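Long-range contacts in iron-regulated outer membrane protein (Neisseria meningitidis, PDB 4B7O), which imports iron across the bacterial outer membrane as a TonB-dependent transporter, probably in siderophore-bound form: residues I119-A124 with Q308-L313; A169-A174 with S250-I255. One frame throughout, in Å; residues are numbered along the deposited sequence.

From the N terminus the chain first builds the plug, whose neighbouring, parallel strands 118-121 and 166-171 supply the inner partners of both contacts. It then leaves the plug through helix 174-177 and starts the barrel. Contact 2 closes first: 169-174 meets barrel strand 246-259 at 250-255, with 75 residues between. Contact 1 closes a much wider loop, from 119-124 to 308-313 on strand 303-320, and contains contact 2 entirely, so the two nest and do not cross. Their centres lie about 10 Å apart. Together they bring the outermost strand 118-121 and its neighbour 166-171 against the inside of the barrel wall, contact 2 through a salt bridge and hydrogen bonds, contact 1 by packing alone.

Contact 1 of 2, residues I119-A124 with Q308-L313; sequences IKVDNA and QSNTNL
N310 and N312 of the barrel wall reach in to V121, D122 and A124, three of the four residues of a tight turn at the end of plug strand 118-121. This is the plug-in-barrel fold of TonB-dependent transporters, met where the turn faces strand 303-320. Going along 308-313, Q308 comes first: it also points at the plug, and its side chain touches F137 of a plug loop and L333 and K335 of barrel strand 323-339. S309 and T311, on either side of N310, face the other way. N310 points inward, CG anti to the backbone N (chi1 -159°), which carries its amide toward the turn. The A124 methyl lies roughly ahead of the N310 CB-CG bond, about 20° off its line, with A124 CB 4.1 Å from both N310 OD1 and ND2. N310 ND2 is also 3.8 Å from V121 O, too long for a hydrogen bond; that carbonyl instead takes A124 N at 3.1 Å, the bond that closes a type I' turn from V121 to A124. Positive phi values at D122 and N123 give this turn its shape. N312 repeats the inward reach one step on, beside D122 and A124. Its amide oxygen receives a weak hydrogen bond from N329 ND2, which also serves N123 O and so bridges barrel and turn. Across the contact, N312 OD1 stands 3.6 Å from D122 O, two acceptors side by side with no bond joining them.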
loop_
_atom_site.group_PDB
_atom_site.type_symbol
_atom_site.label_atom_id
_atom_site.label_comp_id
_atom_site.label_asym_id
_atom_site.label_seq_id
_atom_site.Cartn_x
_atom_site.Cartn_y
_atom_site.Cartn_z
ATOM N N ILE A 119 -3.225 1.077 -1.364
ATOM C CA ILE A 119 -3.355 0.511 -0.060
ATOM C C ILE A 119 -4.728 0.891 0.332
ATOM O O ILE A 119 -5.020 2.063 0.420
ATOM C CB ILE A 119 -2.408 1.176 0.969
ATOM C CG1 ILE A 119 -0.954 1.044 0.518
ATOM C CG2 ILE A 119 -2.596 0.536 2.345
ATOM C CD1 ILE A 119 -0.025 1.305 1.672
ATOM N N LYS A 120 -5.593 -0.080 0.567
ATOM C CA LYS A 120 -6.983 0.250 0.741
ATOM C C LYS A 120 -7.291 -0.027 2.164
ATOM O O LYS A 120 -7.001 -1.140 2.668
ATOM C CB LYS A 120 -7.868 -0.633 -0.142
ATOM C CG LYS A 120 -7.461 -0.637 -1.606
ATOM C CD LYS A 120 -8.630 -1.184 -2.445
ATOM C CE LYS A 120 -8.227 -1.302 -3.903
ATOM N NZ LYS A 120 -9.368 -1.430 -4.875
ATOM N N VAL A 121 -7.873 0.950 2.845
ATOM C CA VAL A 121 -8.296 0.638 4.183
ATOM C C VAL A 121 -9.723 0.991 4.320
ATOM O O VAL A 121 -10.107 2.088 3.955
ATOM C CB VAL A 121 -7.353 1.181 5.333
ATOM C CG1 VAL A 121 -6.112 1.894 4.793
ATOM C CG2 VAL A 121 -8.110 1.962 6.415
ATOM N N ASP A 122 -10.504 0.040 4.827
ATOM C CA ASP A 122 -11.961 0.078 4.765
ATOM C C ASP A 122 -12.552 0.476 3.406
ATOM O O ASP A 122 -13.616 1.102 3.330
ATOM C CB ASP A 122 -12.483 0.945 5.882
ATOM C CG ASP A 122 -12.172 0.362 7.236
ATOM O OD1 ASP A 122 -12.256 -0.884 7.385
ATOM O OD2 ASP A 122 -11.854 1.134 8.158
ATOM N N ASN A 123 -11.861 0.093 2.334
ATOM C CA ASN A 123 -12.341 0.415 1.019
ATOM C C ASN A 123 -12.309 1.926 0.668
ATOM O O ASN A 123 -13.190 2.424 -0.010
ATOM C CB ASN A 123 -13.768 -0.132 0.807
ATOM C CG ASN A 123 -14.018 -0.495 -0.657
ATOM O OD1 ASN A 123 -13.092 -0.905 -1.359
ATOM N ND2 ASN A 123 -15.252 -0.324 -1.124
ATOM N N ALA A 124 -11.299 2.641 1.155
ATOM C CA ALA A 124 -11.060 3.996 0.759
ATOM C C ALA A 124 -9.588 4.145 0.492
ATOM O O ALA A 124 -8.772 3.720 1.278
ATOM C CB ALA A 124 -11.487 4.936 1.866
ATOM N N GLN A 308 -2.659 10.918 7.882
ATOM C CA GLN A 308 -3.710 10.361 7.056
ATOM C C GLN A 308 -4.917 10.236 7.953
ATOM O O GLN A 308 -4.824 9.675 9.058
ATOM C CB GLN A 308 -3.298 8.979 6.525
ATOM C CG GLN A 308 -4.261 8.416 5.480
ATOM C CD GLN A 308 -3.730 7.164 4.793
ATOM O OE1 GLN A 308 -3.170 7.237 3.707
ATOM N NE2 GLN A 308 -3.873 6.011 5.447
ATOM N N SER A 309 -6.046 10.745 7.496
ATOM C CA SER A 309 -7.301 10.698 8.252
ATOM C C SER A 309 -8.374 10.128 7.406
ATOM O O SER A 309 -8.394 10.350 6.213
ATOM C CB SER A 309 -7.757 12.101 8.645
ATOM O OG SER A 309 -7.011 12.428 9.778
ATOM N N ASN A 310 -9.317 9.457 8.039
ATOM C CA ASN A 310 -10.379 8.789 7.314
ATOM C C ASN A 310 -11.692 8.879 8.068
ATOM O O ASN A 310 -11.782 8.436 9.219
ATOM C CB ASN A 310 -9.990 7.314 7.127
ATOM C CG ASN A 310 -10.732 6.660 5.978
ATOM O OD1 ASN A 310 -11.385 7.345 5.166
ATOM N ND2 ASN A 310 -10.634 5.326 5.884
ATOM N N THR A 311 -12.716 9.421 7.436
ATOM C CA THR A 311 -14.056 9.309 7.983
ATOM C C THR A 311 -14.902 8.425 7.091
ATOM O O THR A 311 -15.060 8.677 5.884
ATOM C CB THR A 311 -14.711 10.696 8.084
ATOM O OG1 THR A 311 -13.804 11.516 8.798
ATOM C CG2 THR A 311 -15.990 10.625 8.849
ATOM N N ASN A 312 -15.447 7.375 7.662
ATOM C CA ASN A 312 -15.995 6.336 6.802
ATOM C C ASN A 312 -17.342 5.953 7.277
ATOM O O ASN A 312 -17.558 5.726 8.492
ATOM C CB ASN A 312 -15.110 5.086 6.746
ATOM C CG ASN A 312 -15.439 4.196 5.501
ATOM O OD1 ASN A 312 -14.866 4.347 4.426
ATOM N ND2 ASN A 312 -16.384 3.320 5.648
ATOM N N LEU A 313 -18.256 5.874 6.319
ATOM C CA LEU A 313 -19.541 5.316 6.621
ATOM C C LEU A 313 -19.762 4.109 5.767
ATOM O O LEU A 313 -19.637 4.199 4.562
ATOM C CB LEU A 313 -20.603 6.350 6.322
ATOM C CG LEU A 313 -22.051 6.028 6.673
ATOM C CD1 LEU A 313 -22.268 5.893 8.173
ATOM C CD2 LEU A 313 -22.903 7.178 6.173
#

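Contact 2 of 2, residues A169-A174 with S250-I255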
loop_
_atom_site.group_PDB
_atom_site.type_symbol
_atom_site.label_atom_id
_atom_site.label_comp_id
_atom_site.label_asym_id
_atom_site.label_seq_id
_atom_site.Cartn_x
_atom_site.Cartn_y
_atom_site.Cartn_z
ATOM N N ALA A 169 -6.811 -3.479 3.772
ATOM C CA ALA A 169 -6.854 -3.655 5.211
ATOM C C ALA A 169 -8.241 -3.284 5.722
ATOM O O ALA A 169 -8.953 -2.517 5.091
ATOM C CB ALA A 169 -5.769 -2.823 5.863
ATOM N N LYS A 170 -8.668 -3.895 6.819
ATOM C CA LYS A 170 -9.902 -3.497 7.442
ATOM C C LYS A 170 -9.561 -3.142 8.855
ATOM O O LYS A 170 -8.765 -3.859 9.513
ATOM C CB LYS A 170 -10.956 -4.586 7.449
ATOM C CG LYS A 170 -11.333 -5.127 6.086
ATOM C CD LYS A 170 -12.380 -6.200 6.308
ATOM C CE LYS A 170 -12.475 -7.107 5.135
ATOM N NZ LYS A 170 -13.537 -6.545 4.254
ATOM N N THR A 171 -10.173 -2.058 9.337
ATOM C CA THR A 171 -9.857 -1.570 10.656
ATOM C C THR A 171 -10.499 -2.510 11.690
ATOM O O THR A 171 -11.444 -3.218 11.380
ATOM C CB THR A 171 -10.282 -0.087 10.829
ATOM O OG1 THR A 171 -11.694 0.049 10.571
ATOM C CG2 THR A 171 -9.494 0.805 9.869
ATOM N N VAL A 172 -9.983 -2.517 12.903
ATOM C CA VAL A 172 -10.540 -3.369 13.940
ATOM C C VAL A 172 -11.939 -2.905 14.396
ATOM O O VAL A 172 -12.326 -1.747 14.213
ATOM C CB VAL A 172 -9.522 -3.514 15.110
ATOM C CG1 VAL A 172 -9.036 -2.161 15.538
ATOM C CG2 VAL A 172 -10.150 -4.232 16.290
ATOM N N ASP A 173 -12.687 -3.850 14.952
ATOM C CA ASP A 173 -14.088 -3.752 15.367
ATOM C C ASP A 173 -14.133 -4.226 16.799
ATOM O O ASP A 173 -13.314 -5.036 17.221
ATOM C CB ASP A 173 -14.881 -4.834 14.616
ATOM C CG ASP A 173 -15.482 -4.337 13.385
ATOM O OD1 ASP A 173 -15.149 -3.209 12.949
ATOM O OD2 ASP A 173 -16.326 -5.055 12.844
ATOM N N ALA A 174 -15.156 -3.824 17.518
ATOM C CA ALA A 174 -15.347 -4.244 18.878
ATOM C C ALA A 174 -15.404 -5.752 18.946
ATOM O O ALA A 174 -14.865 -6.356 19.876
ATOM C CB ALA A 174 -16.646 -3.622 19.427
ATOM N N SER A 250 -1.702 6.996 16.356
ATOM C CA SER A 250 -2.901 6.687 15.651
ATOM C C SER A 250 -4.013 6.506 16.635
ATOM O O SER A 250 -3.777 6.054 17.751
ATOM C CB SER A 250 -2.708 5.446 14.796
ATOM O OG SER A 250 -2.363 4.336 15.594
ATOM N N TYR A 251 -5.213 6.912 16.247
ATOM C CA TYR A 251 -6.381 6.515 16.991
ATOM C C TYR A 251 -7.533 6.159 16.055
ATOM O O TYR A 251 -7.532 6.501 14.879
ATOM C CB TYR A 251 -6.723 7.557 18.044
ATOM C CG TYR A 251 -7.404 8.746 17.510
ATOM C CD1 TYR A 251 -8.792 8.747 17.350
ATOM C CD2 TYR A 251 -6.698 9.890 17.213
ATOM C CE1 TYR A 251 -9.444 9.838 16.848
ATOM C CE2 TYR A 251 -7.341 10.997 16.739
ATOM C CZ TYR A 251 -8.717 10.960 16.551
ATOM O OH TYR A 251 -9.386 12.050 16.033
ATOM N N LEU A 252 -8.486 5.411 16.573
ATOM C CA LEU A 252 -9.622 4.985 15.785
ATOM C C LEU A 252 -10.844 5.097 16.658
ATOM O O LEU A 252 -10.853 4.556 17.781
ATOM C CB LEU A 252 -9.431 3.541 15.343
ATOM C CG LEU A 252 -10.579 2.838 14.627
ATOM C CD1 LEU A 252 -11.040 3.513 13.333
ATOM C CD2 LEU A 252 -10.147 1.404 14.354
ATOM N N ALA A 253 -11.853 5.810 16.175
ATOM C CA ALA A 253 -13.154 5.760 16.855
ATOM C C ALA A 253 -14.209 5.175 15.901
ATOM O O ALA A 253 -14.307 5.564 14.701
ATOM C CB ALA A 253 -13.576 7.122 17.350
ATOM N N LYS A 254 -14.973 4.218 16.408
ATOM C CA LYS A 254 -15.846 3.503 15.515
ATOM C C LYS A 254 -17.164 3.198 16.218
ATOM O O LYS A 254 -17.152 2.645 17.324
ATOM C CB LYS A 254 -15.140 2.217 15.078
ATOM C CG LYS A 254 -15.988 1.225 14.335
ATOM C CD LYS A 254 -15.173 0.085 13.745
ATOM C CE LYS A 254 -14.401 0.521 12.509
ATOM N NZ LYS A 254 -13.681 -0.651 11.929
ATOM N N ILE A 255 -18.302 3.538 15.601
ATOM C CA ILE A 255 -19.593 3.078 16.162
ATOM C C ILE A 255 -20.388 2.313 15.135
ATOM O O ILE A 255 -20.389 2.616 13.929
ATOM C CB ILE A 255 -20.486 4.219 16.682
ATOM C CG1 ILE A 255 -20.129 5.515 15.991
ATOM C CG2 ILE A 255 -20.222 4.520 18.126
ATOM C CD1 ILE A 255 -21.100 5.918 14.912
#
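K254 reaches from the barrel wall across the end of plug strand 166-171, its side chain crossing those of T171 and D173 at a slant. It runs extended as far as CD and then kinks about the CG-CD bond (chi3 -75°), which brings NZ up to three oxygens, one each from T171, V172 and D173. K254 NZ lies 2.9 Å from V172 O, approaching from above the carbonyl plane, 51° out of it. K254 NZ and D173 OD1 form a salt bridge at 3.1 Å, met nearly along the C-O axis of the carboxylate. The hydroxyl of T171 is the third acceptor; the T171 OG1 to K254 NZ distance of 2.5 Å is unusually short, so the exact value is doubtful. That hydroxyl is bonded to D122 OD2 as well, and the two acids would be expected to favour a charged lysine in this buried setting. The D173 CB points away from the wall, yet its carboxylate turns back, and D173 OD1 also lies 3.4 Å from K254 CD. L252, on the same inward face, adds the apolar half and crosses V172 at a similar slant. With CG anti to the backbone N (chi1 173°), it extends off the wall until the L252 CD2 methyl rests against both plug residues, 3.8 Å from T171 CB and 3.9 Å from V172 CG1. L215 of barrel strand 212-223 touches both V172 and L252, while M271 of strand 264-276 packs on T171. D173 occupies the N-cap position of helix 174-177, but its carboxylate makes no capping bond and OD1 binds K254 instead, so the lysine grips the plug where its last sheet strand gives way to the short helix preceding the first barrel strand, 185-194.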